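Local coordinates for transcriptional regulator, LacI family protein (PDB 3K9C) that probably regulates transcription by binding specific DNA sites as a LacI-family factor, with a sugar-binding-like effector domain of the periplasmic binding protein type, at residues B[219-224]-B[236-241]. Residues are numbered along the deposited sequence; the frame is centred on the assembly and turned at random.
Sequences GYDDSR and ISQDAT. With GOL (glycerol), chain D.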
ATOM      1  N   GLY B 219       3.713  -3.073  16.808  1.00 17.24           N
ATOM      2  CA  GLY B 219       3.401  -2.057  15.821  1.00 16.68           C
ATOM      3  C   GLY B 219       2.199  -1.254  16.273  1.00 17.96           C
ATOM      4  O   GLY B 219       1.863  -1.249  17.453  1.00 19.08           O
ATOM      5  N   TYR B 220       1.548  -0.572  15.337  1.00 16.48           N
ATOM      6  CA  TYR B 220       0.373   0.213  15.657  1.00 18.65           C
ATOM      7  C   TYR B 220      -0.458   0.392  14.386  1.00 17.79           C
ATOM      8  O   TYR B 220       0.095   0.656  13.313  1.00 18.49           O
ATOM      9  CB  TYR B 220       0.794   1.576  16.240  1.00 16.66           C
ATOM     10  CG  TYR B 220      -0.210   2.195  17.186  1.00 15.87           C
ATOM     11  CD1 TYR B 220       0.059   2.297  18.556  1.00 17.16           C
ATOM     12  CD2 TYR B 220      -1.425   2.693  16.717  1.00 17.09           C
ATOM     13  CE1 TYR B 220      -0.863   2.885  19.433  1.00 17.55           C
ATOM     14  CE2 TYR B 220      -2.350   3.273  17.580  1.00 17.18           C
ATOM     15  CZ  TYR B 220      -2.063   3.364  18.934  1.00 17.48           C
ATOM     16  OH  TYR B 220      -2.988   3.908  19.792  1.00 22.12           O
ATOM     17  N   ASP B 221      -1.774   0.214  14.535  1.00 19.13           N
ATOM     18  CA  ASP B 221      -2.798   0.336  13.480  1.00 20.85           C
ATOM     19  C   ASP B 221      -3.560  -0.951  13.155  1.00 22.51           C
ATOM     20  O   ASP B 221      -4.741  -0.897  12.802  1.00 24.49           O
ATOM     21  CB  ASP B 221      -2.218   0.868  12.154  1.00 21.10           C
ATOM     22  CG  ASP B 221      -1.819   2.332  12.226  1.00 23.32           C
ATOM     23  OD1 ASP B 221      -2.248   3.035  13.166  1.00 24.29           O
ATOM     24  OD2 ASP B 221      -1.084   2.780  11.326  1.00 25.45           O
ATOM     25  N   ASP B 222      -2.883  -2.093  13.274  1.00 24.28           N
ATOM     26  CA  ASP B 222      -3.453  -3.402  12.938  1.00 24.75           C
ATOM     27  C   ASP B 222      -3.884  -3.337  11.478  1.00 25.24           C
ATOM     28  O   ASP B 222      -5.040  -3.602  11.139  1.00 23.92           O
ATOM     29  CB  ASP B 222      -4.658  -3.760  13.828  1.00 23.26           C
ATOM     30  CG  ASP B 222      -5.087  -5.229  13.677  1.00 25.54           C
ATOM     31  OD1 ASP B 222      -4.223  -6.074  13.364  1.00 24.91           O
ATOM     32  OD2 ASP B 222      -6.279  -5.549  13.890  1.00 24.52           O
ATOM     33  N   SER B 223      -2.936  -2.969  10.621  1.00 24.76           N
ATOM     34  CA  SER B 223      -3.197  -2.855   9.195  1.00 26.02           C
ATOM     35  C   SER B 223      -2.881  -4.191   8.529  1.00 26.64           C
ATOM     36  O   SER B 223      -2.424  -5.120   9.194  1.00 24.12           O
ATOM     37  CB  SER B 223      -2.340  -1.734   8.594  1.00 28.21           C
ATOM     38  OG  SER B 223      -0.968  -2.071   8.607  1.00 29.89           O
ATOM     39  N   ARG B 224      -3.120  -4.279   7.222  1.00 26.33           N
ATOM     40  CA  ARG B 224      -2.888  -5.513   6.474  1.00 28.14           C
ATOM     41  C   ARG B 224      -1.476  -6.057   6.647  1.00 27.45           C
ATOM     42  O   ARG B 224      -1.251  -7.262   6.563  1.00 26.03           O
ATOM     43  CB  ARG B 224      -3.165  -5.302   4.977  1.00 30.05           C
ATOM     44  CG  ARG B 224      -2.168  -4.399   4.258  1.00 32.50           C
ATOM     45  CD  ARG B 224      -2.425  -4.371   2.750  1.00 34.62           C
ATOM     46  NE  ARG B 224      -2.253  -5.685   2.134  1.00 34.51           N
ATOM     47  CZ  ARG B 224      -1.077  -6.248   1.881  1.00 35.11           C
ATOM     48  NH1 ARG B 224       0.047  -5.609   2.184  1.00 36.01           N
ATOM     49  NH2 ARG B 224      -1.024  -7.458   1.334  1.00 36.08           N
ATOM     50  N   ILE B 236      -1.394  -2.589  17.858  1.00 20.86           N
ATOM     51  CA  ILE B 236      -2.485  -1.919  18.544  1.00 20.93           C
ATOM     52  C   ILE B 236      -3.537  -1.489  17.533  1.00 22.84           C
ATOM     53  O   ILE B 236      -3.252  -0.692  16.631  1.00 21.84           O
ATOM     54  CB  ILE B 236      -1.979  -0.679  19.298  1.00 22.25           C
ATOM     55  CG1 ILE B 236      -1.053  -1.123  20.428  1.00 22.26           C
ATOM     56  CG2 ILE B 236      -3.145   0.119  19.838  1.00 21.08           C
ATOM     57  CD1 ILE B 236      -0.277  -0.006  21.011  1.00 28.94           C
ATOM     58  N   SER B 237      -4.748  -2.018  17.679  1.00 20.95           N
ATOM     59  CA  SER B 237      -5.826  -1.678  16.762  1.00 22.62           C
ATOM     60  C   SER B 237      -6.518  -0.380  17.112  1.00 24.25           C
ATOM     61  O   SER B 237      -6.678  -0.042  18.284  1.00 26.05           O
ATOM     62  CB  SER B 237      -6.877  -2.788  16.720  1.00 24.35           C
ATOM     63  OG  SER B 237      -8.048  -2.339  16.054  1.00 23.71           O
ATOM     64  N   GLN B 238      -6.928   0.342  16.077  1.00 25.48           N
ATOM     65  CA  GLN B 238      -7.643   1.595  16.239  1.00 25.85           C
ATOM     66  C   GLN B 238      -9.082   1.348  15.816  1.00 26.66           C
ATOM     67  O   GLN B 238      -9.909   2.260  15.807  1.00 27.79           O
ATOM     68  CB  GLN B 238      -7.039   2.669  15.347  1.00 27.25           C
ATOM     69  CG  GLN B 238      -5.593   2.974  15.630  1.00 26.50           C
ATOM     70  CD  GLN B 238      -5.252   4.403  15.270  1.00 25.73           C
ATOM     71  OE1 GLN B 238      -5.841   5.344  15.804  1.00 24.34           O
ATOM     72  NE2 GLN B 238      -4.302   4.573  14.361  1.00 25.17           N
ATOM     73  N   ASP B 239      -9.359   0.100  15.453  1.00 28.62           N
ATOM     74  CA  ASP B 239     -10.686  -0.317  15.017  1.00 28.89           C
ATOM     75  C   ASP B 239     -11.158   0.531  13.847  1.00 28.26           C
ATOM     76  O   ASP B 239     -12.059   1.352  13.987  1.00 29.18           O
ATOM     77  CB  ASP B 239     -11.691  -0.201  16.162  1.00 30.38           C
ATOM     78  CG  ASP B 239     -12.904  -1.085  15.952  1.00 34.30           C
ATOM     79  OD1 ASP B 239     -13.383  -1.175  14.797  1.00 35.17           O
ATOM     80  OD2 ASP B 239     -13.379  -1.686  16.940  1.00 36.17           O
ATOM     81  N   ALA B 240     -10.540   0.312  12.692  1.00 28.14           N
ATOM     82  CA  ALA B 240     -10.856   1.045  11.472  1.00 27.58           C
ATOM     83  C   ALA B 240     -12.360   1.109  11.145  1.00 27.37           C
ATOM     84  O   ALA B 240     -12.893   2.180  10.814  1.00 25.83           O
ATOM     85  CB  ALA B 240     -10.094   0.432  10.303  1.00 24.96           C
ATOM     86  N   THR B 241     -13.044  -0.024  11.234  1.00 25.57           N
ATOM     87  CA  THR B 241     -14.466  -0.046  10.924  1.00 26.29           C
ATOM     88  C   THR B 241     -15.259   0.933  11.789  1.00 25.93           C
ATOM     89  O   THR B 241     -16.015   1.747  11.267  1.00 26.03           O
ATOM     90  CB  THR B 241     -15.051  -1.453  11.084  1.00 27.84           C
ATOM     91  OG1 THR B 241     -14.298  -2.373  10.289  1.00 29.23           O
ATOM     92  CG2 THR B 241     -16.501  -1.476  10.615  1.00 28.85           C
TER
HETATM   93  C1  GOL D 349      -1.902   7.216  13.076  1.00 35.07           C
HETATM   94  O1  GOL D 349      -3.151   7.298  13.253  1.00 35.33           O
HETATM   95  C2  GOL D 349      -1.631   6.089  12.239  1.00 36.81           C
HETATM   96  O2  GOL D 349      -1.019   5.511  13.212  1.00 33.58           O
HETATM   97  C3  GOL D 349      -0.661   6.033  11.055  1.00 34.40           C
HETATM   98  O3  GOL D 349      -0.427   5.043  10.324  1.00 33.61           O
HETATM   99  O   HOH W   1      -5.247   5.518  18.691  1.00 28.27           O
HETATM  100  O   HOH W   2      -8.253  -4.051  14.210  1.00 29.44           O
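Tyr220 lays its phenol ring on the side chain of Ile236. Its CB only carries the ring, which swings across the strand residue with CG anti to the backbone N (chi1 -152°). CG and CD1 come over Ile236 CB, which stands 3.8 Å from the ring centroid in a CH-pi contact, while CD2 lies 3.8 Å from Ile236 O. Further out, CE1 packs against Ile236 CD1 at 3.3 Å, and CZ rests on Ile236 CG2. The beta branch suits Ile236: CB and CG2 lie over one face while CD1 reaches past the rim. CE2 meets Gln238 CG at 3.8 Å, the amide plane standing 79° from the ring plane. At the tip, OH donates to a water that in turn donates to Gln238 OE1. Tyrosine thus offers both a flat face and a hydroxyl; an alanine here would probably leave Ile236 without its aromatic cover and Gln238 OE1 without this water link.

Gln238 NE2 gives Asp221 OD1 a hydrogen bond of 2.8 Å, nearly along the C-O axis. Amide and carboxylate, 20° from coplanar, match donor to acceptor. A glycerol, probably from the crystallisation liquor, takes a longer but nearly straight bond from NE2 to its O1 and donates from O3 to Asp221 OD2 at 2.6 Å; a sugar-like effector might bind here, as in relatives. Arg143 also binds it and makes a cation-pi contact with Tyr220. Asp221 N bonds to Ile236 O at 2.7 Å. Asp222 CB packs on Ser237 CB, and its OD1 is salt-bridged to Arg272.

Between the lobes, the contact thus joins the loop after strand 216-218, outermost in the four-stranded parallel sheet, to strand 235-237, outermost in the mixed sheet beside antiparallel strand 262-270, whose Pro267 meets Ile236. Helices 24-39 and 140-153 touch Asp221 and Gln238; helix 110-123 touches Tyr220 and Ile236.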